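Local coordinates for protein phage terminase large subunit (Thermus phage P7426, PDB 7KS4) that probably drives viral DNA into empty capsids as the ATPase motor of the packaging machine, this chain being the N-terminal ATPase domain without the nuclease domain, at residues T74-Q77 and A78-I81; S162-S165 and E166-P170; M238-R241 and L242-D246. One frame throughout, in Å; residues are numbered along the deposited sequence.

How the contacts relate
All three contacts are local, each made within one continuous run of chain. Contacts 1 and 2 are partly buried and lie on helices packed against the central sheet, helix 75-92 and helix 161-175, with centres about 19 Å apart; both touch strands of the nucleotide-binding core. Contact 3 is a surface contact at the turn between helices 234-239 and 246-252, its centre about 27 Å from that of contact 1. Chemistry follows place: contact 1 is a capped helix start beside the metal site, contact 2 sets indole and aliphatic groups against the sheet, and contact 3 sets one arginine against a tyrosine, an isoleucine and a sulfate, and folds the next back on the helix end.

Contact 1 of 3, residues T74-Q77 and A78-I81; sequences TYDQ and AEII
Gln77 and Ile80 meet one turn apart near the start of helix 75-92. With CG anti to the backbone N (chi1 -174°) and a bend at chi2, Gln77 swings its amide across the end of Ile80, whose CD1 lies 3.6 Å from Gln77 NE2. The apolar tip thus rests against the amide, while NE2 is hydrogen-bonded to Asp154 OD2. Asp154, in the predicted Walker B motif, binds magnesium in other structures of this protein; a magnesium ion lies about 4 Å from the nearest atom of the Gln77 side chain here.

On the exposed side, Asp76 and Glu79 run side by side, their carboxylate planes nearly perpendicular. Asp76 OD1 and Glu79 OE2 are 3.6 Å apart, a closeness of like charges that may raise the pKa of one of them. A water oxygen lies 2.6 Å from Asp76 O and 3.0 Å from Glu79 OE1, donating to both and tying the acidic end back to the backbone.

Thr74 is the N-cap: its OG1 accepts from Gln77 N at 3.2 Å. The first turn is closed by bonds from Ala78 N to Thr74 O and from Glu79 N to Tyr75 O. Ile80 N bonds to Gln77 O at 3.1 Å, and a second water bridges that same oxygen to Ile81 N.

The helix start is laid on strand 67-72, where Ala78 and Ile81 touch Ile70, and Ile81 also packs on Ser49 and Ala52 of helix 48-62. Tyr75 turns to the loops instead, its OH hydrogen-bonded to Asn142.

Contact 2 of 3, residues S162-S165 and E166-P170; sequences SVWS and EAIEP
Trp164 and Glu169 are brought together by matching first torsions: each has CG anti to its own backbone nitrogen, chi1 169° in the tryptophan and -170° in the glutamate. This lays the indole along the helix and sets Glu169 CB against one face of the indole. That CB sits 4.0 Å from the centroid of the five-membered ring of Trp164, in a CH-pi contact displaced toward the rim. The chain then bends at chi2 (-83°); Glu169 CG runs out past the rim of the indole, 3.8 Å from Trp164 CZ2, and the carboxylate plane is turned well away from that of the indole.

Ile168 touches two side chains, one with each branch: its CG2 approaches the indole obliquely, 3.7 Å from Trp164 CZ3, while CD1, at the end of the CG1 branch, reaches back to Val163 CG1 at 3.6 Å.

The backbone widens here into a pi-type turn. Trp164 O takes two donors: Glu169 N, five residues on, at 2.9 Å, nearly straight and in the carbonyl plane, and Ile168 N at 3.3 Å from above that plane. Glu166 N still makes the ordinary bond to Ser162 O, and Ala167 N that to Val163 O. Pro170 has no N-H to offer; its CD lies 3.4 Å from Ser165 O, where the helix kinks.

The indole is further enclosed by Trp190, whose ring meets it at a shallow angle, and by Phe194, edge-to-face, and touches strands 150-153 and 178-183. Helix 161-175 is the connection between these parallel strands, a beta-alpha-beta crossover that follows strand 150-153, which carries the predicted Walker B motif, as in P-loop ATPases.

Contact 3 of 3, residues M238-R241 and L242-D246; sequences MERR and LYIPD. With SO4 (sulfate ion), chain H.
Ile244 and Tyr243 both pack against the Arg240 side chain. Ile244 CD1 covers one face of the guanidinium, 3.2 Å from Arg240 NE. The tyrosine comes in obliquely, with guanidinium and ring planes 39° apart, and its OH is 2.9 Å from Arg240 NE. Tyr243 chi1 (61°) places CG between backbone N and carbonyl carbon, folding the ring back over the turn so that Arg240 O lies above one face, offset toward its rim.

Among the backbone bonds, Arg240 O is the focus: Tyr243 N donates to it at 3.0 Å, and Ile244 N adds a weak bond. A further weak bond runs from Leu242 N to Glu239 O.

The polar ends of the two arginines go separate ways. Arg240 NH1 binds the sulfate, its anion partner, through O4 at 3.0 Å, with weak bonds from NH1 and NH2 to O1; the ion probably comes from the crystallisation liquor. Arg241 bends at chi3 (-66°) and turns NE back to Met238 O at 2.9 Å, on a lone pair and in the guanidinium plane. Arg241 N donates to the same oxygen, so Met238 O takes two bonds from one residue, which curls the Arg241 side chain back on the helix end. Met238 SD lies over the centre of the Arg241 guanidinium, and a water accepting from NH1 of Arg241 makes a weak bond to Asp246 OD1.

The run links helix 234-239 to helix 246-252, with Pro245 at the N-cap of the latter. Phe249 of that second helix gathers the pieces: Met238 and Ile244 touch it and Arg241 makes a cation-pi contact with it, while Asp246 forms a salt bridge to Arg250.

Contact 1 of 3, residues T74-Q77 and A78-I81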
ATOM      1  N   THR A  74      -8.282  -6.910  -8.998  1.00 47.32           N
ATOM      2  CA  THR A  74      -9.653  -7.383  -8.865  1.00 49.98           C
ATOM      3  C   THR A  74     -10.241  -6.865  -7.560  1.00 50.64           C
ATOM      4  O   THR A  74      -9.516  -6.450  -6.653  1.00 44.57           O
ATOM      5  CB  THR A  74      -9.729  -8.909  -8.867  1.00 53.75           C
ATOM      6  OG1 THR A  74      -8.990  -9.420  -7.749  1.00 52.00           O
ATOM      7  CG2 THR A  74      -9.162  -9.484 -10.167  1.00 56.43           C
ATOM      8  N   TYR A  75     -11.571  -6.916  -7.463  1.00 60.38           N
ATOM      9  CA  TYR A  75     -12.229  -6.507  -6.227  1.00 62.00           C
ATOM     10  C   TYR A  75     -11.908  -7.466  -5.087  1.00 60.85           C
ATOM     11  O   TYR A  75     -11.714  -7.035  -3.944  1.00 59.37           O
ATOM     12  CB  TYR A  75     -13.741  -6.403  -6.434  1.00 68.61           C
ATOM     13  CG  TYR A  75     -14.182  -5.028  -6.877  1.00 69.31           C
ATOM     14  CD1 TYR A  75     -13.931  -3.914  -6.084  1.00 66.20           C
ATOM     15  CD2 TYR A  75     -14.851  -4.837  -8.080  1.00 72.83           C
ATOM     16  CE1 TYR A  75     -14.324  -2.652  -6.475  1.00 65.37           C
ATOM     17  CE2 TYR A  75     -15.250  -3.570  -8.478  1.00 71.84           C
ATOM     18  CZ  TYR A  75     -14.982  -2.483  -7.668  1.00 67.72           C
ATOM     19  OH  TYR A  75     -15.368  -1.217  -8.043  1.00 66.75           O
ATOM     20  N   ASP A  76     -11.842  -8.767  -5.375  1.00 59.80           N
ATOM     21  CA  ASP A  76     -11.493  -9.735  -4.338  1.00 58.61           C
ATOM     22  C   ASP A  76     -10.103  -9.457  -3.777  1.00 53.81           C
ATOM     23  O   ASP A  76      -9.858  -9.646  -2.578  1.00 49.61           O
ATOM     24  CB  ASP A  76     -11.574 -11.156  -4.894  1.00 64.45           C
ATOM     25  CG  ASP A  76     -12.997 -11.582  -5.205  1.00 71.05           C
ATOM     26  OD1 ASP A  76     -13.919 -11.202  -4.451  1.00 71.64           O
ATOM     27  OD2 ASP A  76     -13.194 -12.300  -6.206  1.00 76.02           O
ATOM     28  N   GLN A  77      -9.177  -9.011  -4.627  1.00 56.50           N
ATOM     29  CA  GLN A  77      -7.851  -8.652  -4.137  1.00 54.43           C
ATOM     30  C   GLN A  77      -7.893  -7.342  -3.357  1.00 48.68           C
ATOM     31  O   GLN A  77      -7.240  -7.216  -2.315  1.00 46.58           O
ATOM     32  CB  GLN A  77      -6.866  -8.552  -5.301  1.00 54.84           C
ATOM     33  CG  GLN A  77      -5.420  -8.313  -4.871  1.00 52.71           C
ATOM     34  CD  GLN A  77      -4.856  -9.456  -4.045  1.00 54.43           C
ATOM     35  OE1 GLN A  77      -5.266 -10.609  -4.199  1.00 58.11           O
ATOM     36  NE2 GLN A  77      -3.909  -9.140  -3.162  1.00 51.87           N
ATOM     37  N   ALA A  78      -8.652  -6.358  -3.840  1.00 42.39           N
ATOM     38  CA  ALA A  78      -8.748  -5.089  -3.128  1.00 39.72           C
ATOM     39  C   ALA A  78      -9.400  -5.263  -1.764  1.00 40.67           C
ATOM     40  O   ALA A  78      -9.086  -4.511  -0.834  1.00 37.55           O
ATOM     41  CB  ALA A  78      -9.534  -4.081  -3.960  1.00 39.78           C
ATOM     42  N   GLU A  79     -10.304  -6.238  -1.632  1.00 46.99           N
ATOM     43  CA  GLU A  79     -10.978  -6.490  -0.362  1.00 49.58           C
ATOM     44  C   GLU A  79     -10.005  -6.862   0.745  1.00 46.17           C
ATOM     45  O   GLU A  79     -10.335  -6.699   1.924  1.00 44.21           O
ATOM     46  CB  GLU A  79     -12.009  -7.612  -0.514  1.00 58.67           C
ATOM     47  CG  GLU A  79     -13.285  -7.209  -1.236  1.00 65.37           C
ATOM     48  CD  GLU A  79     -14.144  -8.406  -1.625  1.00 74.03           C
ATOM     49  OE1 GLU A  79     -14.015  -9.471  -0.980  1.00 76.60           O
ATOM     50  OE2 GLU A  79     -14.943  -8.280  -2.580  1.00 78.46           O
ATOM     51  N   ILE A  80      -8.822  -7.368   0.398  1.00 47.92           N
ATOM     52  CA  ILE A  80      -7.880  -7.807   1.422  1.00 46.65           C
ATOM     53  C   ILE A  80      -7.424  -6.615   2.252  1.00 43.15           C
ATOM     54  O   ILE A  80      -7.648  -6.558   3.466  1.00 42.32           O
ATOM     55  CB  ILE A  80      -6.690  -8.544   0.788  1.00 45.20           C
ATOM     56  CG1 ILE A  80      -7.183  -9.804   0.073  1.00 49.55           C
ATOM     57  CG2 ILE A  80      -5.657  -8.915   1.856  1.00 44.21           C
ATOM     58  CD1 ILE A  80      -6.123 -10.502  -0.739  1.00 51.38           C
ATOM     59  N   ILE A  81      -6.779  -5.641   1.609  1.00 36.99           N
ATOM     60  CA  ILE A  81      -6.328  -4.467   2.348  1.00 37.21           C
ATOM     61  C   ILE A  81      -7.524  -3.686   2.879  1.00 36.90           C
ATOM     62  O   ILE A  81      -7.520  -3.238   4.031  1.00 35.23           O
ATOM     63  CB  ILE A  81      -5.414  -3.598   1.467  1.00 35.63           C
ATOM     64  CG1 ILE A  81      -4.087  -4.323   1.235  1.00 37.83           C
ATOM     65  CG2 ILE A  81      -5.170  -2.228   2.109  1.00 35.70           C
ATOM     66  CD1 ILE A  81      -3.167  -3.635   0.234  1.00 36.36           C
TER
HETATM   67  O   HOH W   1     -11.456 -10.995  -1.048  1.00 47.70           O
HETATM   68  O   HOH W   2      -5.525  -5.548  -1.135  1.00 36.77           O

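Contact 2 of 3, residues S162-S165 and E166-P170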
ATOM      1  N   SER A 162      -1.912   2.151 -17.753  1.00 39.19           N
ATOM      2  CA  SER A 162      -2.894   3.176 -18.084  1.00 42.73           C
ATOM      3  C   SER A 162      -3.752   3.541 -16.879  1.00 43.93           C
ATOM      4  O   SER A 162      -4.145   4.702 -16.718  1.00 45.18           O
ATOM      5  CB  SER A 162      -3.778   2.699 -19.235  1.00 46.18           C
ATOM      6  OG  SER A 162      -4.426   1.484 -18.908  1.00 48.00           O
ATOM      7  N   VAL A 163      -4.077   2.563 -16.033  1.00 44.00           N
ATOM      8  CA  VAL A 163      -4.809   2.879 -14.809  1.00 44.81           C
ATOM      9  C   VAL A 163      -4.035   3.905 -13.992  1.00 42.90           C
ATOM     10  O   VAL A 163      -4.603   4.892 -13.507  1.00 41.73           O
ATOM     11  CB  VAL A 163      -5.096   1.595 -14.007  1.00 46.70           C
ATOM     12  CG1 VAL A 163      -5.854   1.916 -12.723  1.00 48.41           C
ATOM     13  CG2 VAL A 163      -5.903   0.607 -14.851  1.00 49.17           C
ATOM     14  N   TRP A 164      -2.722   3.714 -13.858  1.00 41.46           N
ATOM     15  CA  TRP A 164      -1.909   4.692 -13.144  1.00 39.18           C
ATOM     16  C   TRP A 164      -1.862   6.020 -13.895  1.00 40.26           C
ATOM     17  O   TRP A 164      -2.247   7.067 -13.361  1.00 41.46           O
ATOM     18  CB  TRP A 164      -0.490   4.152 -12.926  1.00 37.01           C
ATOM     19  CG  TRP A 164       0.431   5.226 -12.445  1.00 35.87           C
ATOM     20  CD1 TRP A 164       1.307   5.950 -13.199  1.00 35.38           C
ATOM     21  CD2 TRP A 164       0.536   5.736 -11.109  1.00 35.56           C
ATOM     22  NE1 TRP A 164       1.959   6.867 -12.417  1.00 35.86           N
ATOM     23  CE2 TRP A 164       1.504   6.757 -11.129  1.00 35.18           C
ATOM     24  CE3 TRP A 164      -0.096   5.428  -9.899  1.00 34.81           C
ATOM     25  CZ2 TRP A 164       1.859   7.468  -9.988  1.00 35.12           C
ATOM     26  CZ3 TRP A 164       0.258   6.132  -8.771  1.00 34.93           C
ATOM     27  CH2 TRP A 164       1.229   7.141  -8.819  1.00 34.85           C
ATOM     28  N   SER A 165      -1.397   5.994 -15.151  1.00 39.32           N
ATOM     29  CA  SER A 165      -1.086   7.243 -15.845  1.00 38.28           C
ATOM     30  C   SER A 165      -2.324   8.111 -16.023  1.00 39.96           C
ATOM     31  O   SER A 165      -2.251   9.341 -15.918  1.00 40.99           O
ATOM     32  CB  SER A 165      -0.449   6.950 -17.206  1.00 39.36           C
ATOM     33  OG  SER A 165      -1.351   6.267 -18.055  1.00 41.62           O
ATOM     34  N   GLU A 166      -3.469   7.494 -16.303  1.00 43.91           N
ATOM     35  CA  GLU A 166      -4.662   8.239 -16.673  1.00 48.04           C
ATOM     36  C   GLU A 166      -5.650   8.412 -15.524  1.00 48.15           C
ATOM     37  O   GLU A 166      -6.268   9.474 -15.405  1.00 51.01           O
ATOM     38  CB  GLU A 166      -5.354   7.542 -17.850  1.00 51.66           C
ATOM     39  CG  GLU A 166      -4.462   7.430 -19.094  1.00 55.12           C
ATOM     40  CD  GLU A 166      -5.097   6.621 -20.212  1.00 60.83           C
ATOM     41  OE1 GLU A 166      -6.249   6.166 -20.043  1.00 63.37           O
ATOM     42  OE2 GLU A 166      -4.446   6.444 -21.265  1.00 63.39           O
ATOM     43  N   ALA A 167      -5.802   7.409 -14.660  1.00 41.49           N
ATOM     44  CA  ALA A 167      -6.886   7.410 -13.686  1.00 44.04           C
ATOM     45  C   ALA A 167      -6.445   7.682 -12.253  1.00 45.31           C
ATOM     46  O   ALA A 167      -7.305   7.984 -11.418  1.00 46.69           O
ATOM     47  CB  ALA A 167      -7.632   6.070 -13.728  1.00 43.67           C
ATOM     48  N   ILE A 168      -5.150   7.585 -11.939  1.00 44.04           N
ATOM     49  CA  ILE A 168      -4.695   7.741 -10.558  1.00 42.79           C
ATOM     50  C   ILE A 168      -3.746   8.927 -10.438  1.00 42.47           C
ATOM     51  O   ILE A 168      -4.007   9.862  -9.675  1.00 42.00           O
ATOM     52  CB  ILE A 168      -4.040   6.442 -10.055  1.00 43.04           C
ATOM     53  CG1 ILE A 168      -5.074   5.321 -10.048  1.00 44.37           C
ATOM     54  CG2 ILE A 168      -3.458   6.619  -8.652  1.00 41.69           C
ATOM     55  CD1 ILE A 168      -4.465   3.963 -10.163  1.00 45.95           C
ATOM     56  N   GLU A 169      -2.655   8.915 -11.200  1.00 44.18           N
ATOM     57  CA  GLU A 169      -1.638   9.951 -11.038  1.00 44.73           C
ATOM     58  C   GLU A 169      -2.177  11.369 -11.186  1.00 46.94           C
ATOM     59  O   GLU A 169      -1.759  12.239 -10.403  1.00 49.28           O
ATOM     60  CB  GLU A 169      -0.496   9.710 -12.030  1.00 43.88           C
ATOM     61  CG  GLU A 169       0.740  10.586 -11.800  1.00 44.59           C
ATOM     62  CD  GLU A 169       0.612  11.974 -12.422  1.00 48.10           C
ATOM     63  OE1 GLU A 169      -0.204  12.138 -13.356  1.00 49.60           O
ATOM     64  OE2 GLU A 169       1.322  12.901 -11.972  1.00 49.56           O
ATOM     65  N   PRO A 170      -3.059  11.683 -12.142  1.00 47.13           N
ATOM     66  CA  PRO A 170      -3.496  13.084 -12.273  1.00 49.63           C
ATOM     67  C   PRO A 170      -4.165  13.621 -11.023  1.00 52.97           C
ATOM     68  O   PRO A 170      -3.867  14.745 -10.604  1.00 51.74           O
ATOM     69  CB  PRO A 170      -4.462  13.041 -13.470  1.00 50.85           C
ATOM     70  CG  PRO A 170      -4.085  11.794 -14.227  1.00 48.81           C
ATOM     71  CD  PRO A 170      -3.655  10.819 -13.176  1.00 46.57           C
TER

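Contact 3 of 3, residues M238-R241 and L242-D246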
ATOM      1  N   MET A 238      13.134 -22.857  -0.969  1.00 37.41           N
ATOM      2  CA  MET A 238      14.039 -23.454  -1.942  1.00 38.72           C
ATOM      3  C   MET A 238      13.569 -24.845  -2.347  1.00 37.73           C
ATOM      4  O   MET A 238      13.669 -25.228  -3.518  1.00 38.47           O
ATOM      5  CB  MET A 238      15.460 -23.503  -1.371  1.00 40.34           C
ATOM      6  CG  MET A 238      16.099 -22.126  -1.151  1.00 42.76           C
ATOM      7  SD  MET A 238      16.145 -21.155  -2.682  1.00 45.14           S
ATOM      8  CE  MET A 238      16.890 -19.614  -2.154  1.00 45.35           C
ATOM      9  N   GLU A 239      13.038 -25.612  -1.394  1.00 35.84           N
ATOM     10  CA  GLU A 239      12.647 -26.985  -1.684  1.00 33.93           C
ATOM     11  C   GLU A 239      11.351 -27.058  -2.486  1.00 32.84           C
ATOM     12  O   GLU A 239      11.061 -28.107  -3.075  1.00 32.12           O
ATOM     13  CB  GLU A 239      12.542 -27.770  -0.374  1.00 33.35           C
ATOM     14  CG  GLU A 239      13.900 -27.959   0.288  1.00 33.35           C
ATOM     15  CD  GLU A 239      13.865 -28.821   1.542  1.00 33.29           C
ATOM     16  OE1 GLU A 239      12.842 -29.505   1.783  1.00 32.80           O
ATOM     17  OE2 GLU A 239      14.875 -28.816   2.276  1.00 33.90           O
ATOM     18  N   ARG A 240      10.588 -25.964  -2.554  1.00 35.54           N
ATOM     19  CA  ARG A 240       9.436 -25.913  -3.450  1.00 38.00           C
ATOM     20  C   ARG A 240       9.833 -25.881  -4.919  1.00 37.10           C
ATOM     21  O   ARG A 240       8.988 -26.143  -5.778  1.00 37.10           O
ATOM     22  CB  ARG A 240       8.575 -24.684  -3.177  1.00 40.59           C
ATOM     23  CG  ARG A 240       7.932 -24.643  -1.825  1.00 42.88           C
ATOM     24  CD  ARG A 240       6.817 -23.607  -1.799  1.00 46.62           C
ATOM     25  NE  ARG A 240       5.650 -24.016  -2.583  1.00 50.29           N
ATOM     26  CZ  ARG A 240       4.458 -23.423  -2.539  1.00 53.12           C
ATOM     27  NH1 ARG A 240       4.253 -22.385  -1.742  1.00 55.33           N
ATOM     28  NH2 ARG A 240       3.464 -23.872  -3.296  1.00 53.99           N
ATOM     29  N   ARG A 241      11.079 -25.538  -5.234  1.00 35.05           N
ATOM     30  CA  ARG A 241      11.473 -25.488  -6.637  1.00 36.85           C
ATOM     31  C   ARG A 241      11.345 -26.838  -7.327  1.00 37.94           C
ATOM     32  O   ARG A 241      11.403 -26.885  -8.562  1.00 37.16           O
ATOM     33  CB  ARG A 241      12.903 -24.964  -6.753  1.00 37.38           C
ATOM     34  CG  ARG A 241      13.046 -23.520  -6.287  1.00 38.17           C
ATOM     35  CD  ARG A 241      14.481 -23.048  -6.373  1.00 41.08           C
ATOM     36  NE  ARG A 241      15.348 -23.761  -5.438  1.00 42.66           N
ATOM     37  CZ  ARG A 241      16.672 -23.617  -5.382  1.00 45.03           C
ATOM     38  NH1 ARG A 241      17.288 -22.778  -6.205  1.00 47.04           N
ATOM     39  NH2 ARG A 241      17.382 -24.307  -4.501  1.00 44.91           N
ATOM     40  N   LEU A 242      11.166 -27.927  -6.568  1.00 42.05           N
ATOM     41  CA  LEU A 242      10.922 -29.230  -7.179  1.00 45.10           C
ATOM     42  C   LEU A 242       9.661 -29.230  -8.026  1.00 44.40           C
ATOM     43  O   LEU A 242       9.597 -29.936  -9.037  1.00 47.40           O
ATOM     44  CB  LEU A 242      10.796 -30.323  -6.113  1.00 46.01           C
ATOM     45  CG  LEU A 242      12.042 -30.855  -5.403  1.00 48.12           C
ATOM     46  CD1 LEU A 242      11.716 -32.197  -4.752  1.00 48.33           C
ATOM     47  CD2 LEU A 242      13.237 -31.006  -6.331  1.00 49.80           C
ATOM     48  N   TYR A 243       8.641 -28.468  -7.624  1.00 38.98           N
ATOM     49  CA  TYR A 243       7.355 -28.525  -8.302  1.00 37.75           C
ATOM     50  C   TYR A 243       6.823 -27.157  -8.710  1.00 38.64           C
ATOM     51  O   TYR A 243       5.706 -27.078  -9.230  1.00 39.11           O
ATOM     52  CB  TYR A 243       6.322 -29.251  -7.428  1.00 36.30           C
ATOM     53  CG  TYR A 243       6.022 -28.615  -6.086  1.00 36.12           C
ATOM     54  CD1 TYR A 243       4.988 -27.698  -5.949  1.00 37.00           C
ATOM     55  CD2 TYR A 243       6.744 -28.963  -4.947  1.00 36.00           C
ATOM     56  CE1 TYR A 243       4.695 -27.126  -4.728  1.00 36.73           C
ATOM     57  CE2 TYR A 243       6.457 -28.400  -3.721  1.00 35.85           C
ATOM     58  CZ  TYR A 243       5.428 -27.479  -3.617  1.00 36.45           C
ATOM     59  OH  TYR A 243       5.122 -26.900  -2.402  1.00 37.23           O
ATOM     60  N   ILE A 244       7.588 -26.094  -8.515  1.00 39.66           N
ATOM     61  CA  ILE A 244       7.198 -24.745  -8.920  1.00 39.96           C
ATOM     62  C   ILE A 244       8.104 -24.322 -10.067  1.00 38.83           C
ATOM     63  O   ILE A 244       9.330 -24.443  -9.945  1.00 38.59           O
ATOM     64  CB  ILE A 244       7.297 -23.751  -7.743  1.00 41.79           C
ATOM     65  CG1 ILE A 244       6.118 -23.970  -6.789  1.00 43.32           C
ATOM     66  CG2 ILE A 244       7.351 -22.308  -8.237  1.00 42.55           C
ATOM     67  CD1 ILE A 244       6.083 -23.038  -5.594  1.00 45.99           C
ATOM     68  N   PRO A 245       7.564 -23.821 -11.183  1.00 56.24           N
ATOM     69  CA  PRO A 245       8.437 -23.373 -12.275  1.00 58.13           C
ATOM     70  C   PRO A 245       9.456 -22.356 -11.782  1.00 55.86           C
ATOM     71  O   PRO A 245       9.199 -21.587 -10.855  1.00 52.00           O
ATOM     72  CB  PRO A 245       7.465 -22.751 -13.289  1.00 59.67           C
ATOM     73  CG  PRO A 245       6.189 -22.537 -12.551  1.00 57.93           C
ATOM     74  CD  PRO A 245       6.141 -23.580 -11.484  1.00 55.94           C
ATOM     75  N   ASP A 246      10.626 -22.351 -12.425  1.00 57.64           N
ATOM     76  CA  ASP A 246      11.704 -21.479 -11.970  1.00 56.97           C
ATOM     77  C   ASP A 246      11.296 -20.011 -12.002  1.00 52.97           C
ATOM     78  O   ASP A 246      11.633 -19.251 -11.086  1.00 48.14           O
ATOM     79  CB  ASP A 246      12.955 -21.687 -12.817  1.00 62.11           C
ATOM     80  CG  ASP A 246      14.165 -20.971 -12.246  1.00 61.80           C
ATOM     81  OD1 ASP A 246      14.354 -21.005 -11.011  1.00 59.65           O
ATOM     82  OD2 ASP A 246      14.923 -20.358 -13.026  1.00 65.04           O
TER
HETATM   83  S   SO4 H 307       0.897 -20.626  -2.071  0.53 46.92           S
HETATM   84  O1  SO4 H 307       0.905 -22.071  -1.847  0.53 47.05           O
HETATM   85  O2  SO4 H 307       0.250 -19.962  -0.944  0.53 45.82           O
HETATM   86  O3  SO4 H 307       0.157 -20.341  -3.298  0.53 46.91           O
HETATM   87  O4  SO4 H 307       2.264 -20.124  -2.193  0.53 46.78           O
HETATM   88  O   HOH W   3      16.177 -20.862  -8.239  1.00 42.92           O